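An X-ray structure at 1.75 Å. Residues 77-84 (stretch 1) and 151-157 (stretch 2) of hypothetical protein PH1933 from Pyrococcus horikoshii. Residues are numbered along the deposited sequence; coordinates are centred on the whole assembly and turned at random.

Stretch 1 (77-84) FSKYEGRI
Stretch 2 151-157: VRMIKRQ

Contact between a strand-turn-strand segment (residues 77-84) and a segment (151-157) that is β-strand from Val151 to Arg156, in one chain of hypothetical protein PH1933 from Pyrococcus horikoshii, joined through side chains across a gap between backbones.

Stretch 1 ends a strand at Phe77 and Ser78 (phi/psi -91/129 and -113/122), turns through Lys79, Tyr80 and Glu81 with helical torsions (-68/-24, -76/-39, -92/-10), passes Gly82 at 62/26, where the positive phi favours glycine, and re-enters a strand at Arg83 (-167/176) and Ile84 (-70/133). The turn is closed by a backbone hydrogen bond from Ser78 N to Arg83 O (3.1 Å) and by weak ones to Ser78 O from Gly82 N (2.7 Å), Glu81 N (3.3 Å) and Arg83 N (3.3 Å). The Ser78 side chain (chi1 168°, t) also braces it: OG accepts from Glu81 N at 3.1 Å and, weakly, from Tyr80 N at 3.2 Å. Stretch 2 is extended from Val151 to Arg156, with phi between -99° and -140° and psi between 124° and 149°. In register, Tyr80 CA lies 9.9 Å from Arg152 CA and Glu81 CA 9.8 Å from Ile154 CA, so residue numbers rise together across these two pairs. At this spacing no backbone hydrogen bond crosses; long side chains span the gap, burying 243 Å² in total. Arg152 and Ile154 direct CA-to-CB toward stretch 1, whereas Met153 between them makes no contact, as the alternation of a strand predicts.

Salt bridges centre on Glu81. Its CA-to-CB bond points sideways, but chi1 -58° (m), chi2 -58° (m) and chi3 -50° bring the carboxylate to two arginines. Arg152 (chi1 t, chi2 t, chi3 p, chi4 99°) donates from NH1 to Glu81 OE2 at 3.0 Å and 166°, a nearly straight bond with the oxygen near the guanidinium plane. The CA-to-CB bond of Arg156 (chi1 m, chi2 t, chi3 t, chi4 -78°) also points sideways, but the end of the side chain comes nearer: NH1 and NH2 each donate to Glu81 OE1 at 3.0 Å, so one oxygen is held in a fork, while a weak bond runs from NH2 to Glu81 OE2 at 3.4 Å. Thus one carboxylate is shared between two guanidinium groups.

A water-mediated link runs beside the direct bond: water 1 donates to Glu81 OE2 at 2.7 Å and accepts from Arg152 NH2 at 2.9 Å.

Packing contacts surround these bonds. The CA-to-CB bond of Tyr80 (chi1 -57°, m; chi2 -76°) points toward stretch 2. Its CB sits over one face of the Arg152 guanidinium, 3.5 Å from CZ, and Arg152 NE lies over one face of the tyrosine ring; the flat cation thus packs against Tyr80 while its edge remains available to Glu81. Ile154 (chi1 -160°, t; chi2 88°, p) contributes a methyl contact, CD1 lying 4.1 Å from Glu81 OE2.

Like charges meet where Arg83 (chi1 p, chi2 t, chi3 t, chi4 84°) brings NH2 to 4.4 Å from Arg156 NH1. Repulsion is expected there; the Glu81 carboxylate bound to Arg156 can help offset it, and Arg83 NH1 and NH2 have hydrogen bonds elsewhere in the structure.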

# COMPACT_ATOMS: atom_id res chain seq x y z
N PHE A 77 -20.17 -12.37 6.05
CA PHE A 77 -20.29 -13.34 7.11
C PHE A 77 -19.64 -14.65 6.71
O PHE A 77 -19.91 -15.19 5.64
CB PHE A 77 -21.75 -13.59 7.48
CG PHE A 77 -21.90 -14.34 8.77
CD1 PHE A 77 -21.94 -13.67 9.98
CD2 PHE A 77 -21.93 -15.73 8.77
CE1 PHE A 77 -21.99 -14.36 11.18
CE2 PHE A 77 -21.97 -16.44 9.97
CZ PHE A 77 -22.00 -15.75 11.17
N SER A 78 -18.77 -15.16 7.57
CA SER A 78 -18.08 -16.42 7.31
C SER A 78 -18.54 -17.49 8.28
O SER A 78 -18.41 -17.33 9.49
CB SER A 78 -16.57 -16.23 7.44
OG SER A 78 -15.93 -17.50 7.45
N LYS A 79 -19.06 -18.58 7.74
CA LYS A 79 -19.53 -19.70 8.56
C LYS A 79 -18.34 -20.37 9.22
O LYS A 79 -18.47 -21.00 10.27
CB LYS A 79 -20.28 -20.71 7.69
CG LYS A 79 -21.46 -20.12 6.93
CD LYS A 79 -22.15 -21.16 6.06
CE LYS A 79 -22.81 -22.24 6.90
NZ LYS A 79 -23.88 -21.66 7.76
N TYR A 80 -17.16 -20.21 8.62
CA TYR A 80 -15.94 -20.81 9.16
C TYR A 80 -15.43 -20.02 10.37
O TYR A 80 -14.96 -20.61 11.34
CB TYR A 80 -14.88 -20.87 8.07
CG TYR A 80 -15.34 -21.64 6.86
CD1 TYR A 80 -15.40 -23.03 6.87
CD2 TYR A 80 -15.77 -20.97 5.71
CE1 TYR A 80 -15.87 -23.74 5.77
CE2 TYR A 80 -16.24 -21.66 4.61
CZ TYR A 80 -16.29 -23.05 4.64
OH TYR A 80 -16.75 -23.73 3.54
N GLU A 81 -15.53 -18.70 10.31
CA GLU A 81 -15.09 -17.85 11.41
C GLU A 81 -16.27 -17.59 12.35
O GLU A 81 -16.11 -17.05 13.44
CB GLU A 81 -14.56 -16.51 10.89
CG GLU A 81 -13.40 -16.63 9.91
CD GLU A 81 -12.21 -17.38 10.48
OE1 GLU A 81 -11.78 -17.03 11.60
OE2 GLU A 81 -11.71 -18.30 9.82
N GLY A 82 -17.46 -17.98 11.90
CA GLY A 82 -18.65 -17.81 12.70
C GLY A 82 -19.00 -16.36 13.02
O GLY A 82 -19.67 -16.10 14.03
N ARG A 83 -18.57 -15.43 12.18
CA ARG A 83 -18.85 -14.02 12.42
C ARG A 83 -18.56 -13.17 11.18
O ARG A 83 -18.08 -13.67 10.17
CB ARG A 83 -18.02 -13.52 13.60
CG ARG A 83 -16.52 -13.65 13.38
CD ARG A 83 -15.76 -13.55 14.68
NE ARG A 83 -14.32 -13.72 14.47
CZ ARG A 83 -13.50 -12.75 14.10
NH1 ARG A 83 -13.97 -11.53 13.91
NH2 ARG A 83 -12.20 -12.99 13.92
N ILE A 84 -18.86 -11.88 11.27
CA ILE A 84 -18.62 -10.96 10.17
C ILE A 84 -17.12 -10.74 10.00
O ILE A 84 -16.41 -10.50 10.98
CB ILE A 84 -19.28 -9.58 10.42
CG1 ILE A 84 -20.80 -9.73 10.44
CG2 ILE A 84 -18.84 -8.58 9.36
CD1 ILE A 84 -21.38 -10.27 9.16
N VAL A 151 -9.47 -23.04 -2.54
CA VAL A 151 -8.69 -22.97 -1.31
C VAL A 151 -9.07 -21.71 -0.54
O VAL A 151 -9.19 -20.64 -1.12
CB VAL A 151 -7.18 -22.92 -1.63
CG1 VAL A 151 -6.38 -22.72 -0.34
CG2 VAL A 151 -6.75 -24.18 -2.34
N ARG A 152 -9.26 -21.84 0.77
CA ARG A 152 -9.61 -20.69 1.60
C ARG A 152 -8.38 -20.13 2.31
O ARG A 152 -7.60 -20.88 2.91
CB ARG A 152 -10.67 -21.06 2.65
CG ARG A 152 -11.21 -19.86 3.44
CD ARG A 152 -12.35 -20.26 4.41
NE ARG A 152 -11.87 -21.01 5.57
CZ ARG A 152 -11.65 -20.48 6.77
NH1 ARG A 152 -11.86 -19.19 6.99
NH2 ARG A 152 -11.19 -21.25 7.76
N MET A 153 -8.21 -18.82 2.22
CA MET A 153 -7.08 -18.16 2.86
C MET A 153 -7.60 -17.09 3.80
O MET A 153 -8.64 -16.48 3.55
CB MET A 153 -6.14 -17.56 1.81
CG MET A 153 -5.54 -18.61 0.90
SD MET A 153 -4.30 -17.99 -0.22
CE MET A 153 -2.88 -17.84 0.89
N ILE A 154 -6.86 -16.85 4.87
CA ILE A 154 -7.28 -15.87 5.85
C ILE A 154 -6.10 -15.07 6.37
O ILE A 154 -4.97 -15.56 6.42
CB ILE A 154 -7.97 -16.59 7.04
CG1 ILE A 154 -8.84 -15.61 7.82
CG2 ILE A 154 -6.94 -17.23 7.95
CD1 ILE A 154 -10.25 -15.50 7.26
N LYS A 155 -6.36 -13.81 6.73
CA LYS A 155 -5.38 -12.94 7.35
C LYS A 155 -5.94 -12.31 8.62
O LYS A 155 -7.00 -11.69 8.64
CB LYS A 155 -4.99 -11.86 6.34
CG LYS A 155 -3.94 -10.89 6.89
CD LYS A 155 -3.52 -9.82 5.87
CE LYS A 155 -2.56 -8.78 6.48
NZ LYS A 155 -1.33 -9.42 6.92
N ARG A 156 -5.21 -12.51 9.73
CA ARG A 156 -5.70 -12.01 11.00
C ARG A 156 -4.86 -10.82 11.48
O ARG A 156 -3.68 -10.70 11.19
CB ARG A 156 -5.64 -13.15 12.02
CG ARG A 156 -6.49 -14.36 11.62
CD ARG A 156 -6.53 -15.41 12.73
NE ARG A 156 -7.04 -16.69 12.23
CZ ARG A 156 -8.37 -16.80 12.06
NH1 ARG A 156 -9.16 -15.76 12.31
NH2 ARG A 156 -8.90 -17.97 11.69
N GLN A 157 -5.53 -9.90 12.20
CA GLN A 157 -4.82 -8.74 12.74
C GLN A 157 -3.93 -9.14 13.93
O GLN A 157 -2.72 -8.94 13.94
CB GLN A 157 -5.85 -7.69 13.19
CG GLN A 157 -6.12 -6.60 12.13
CD GLN A 157 -6.85 -5.43 12.76
OE1 GLN A 157 -6.97 -5.30 13.97
NE2 GLN A 157 -7.34 -4.53 11.87
O HOH W 1 -11.23 -20.83 10.61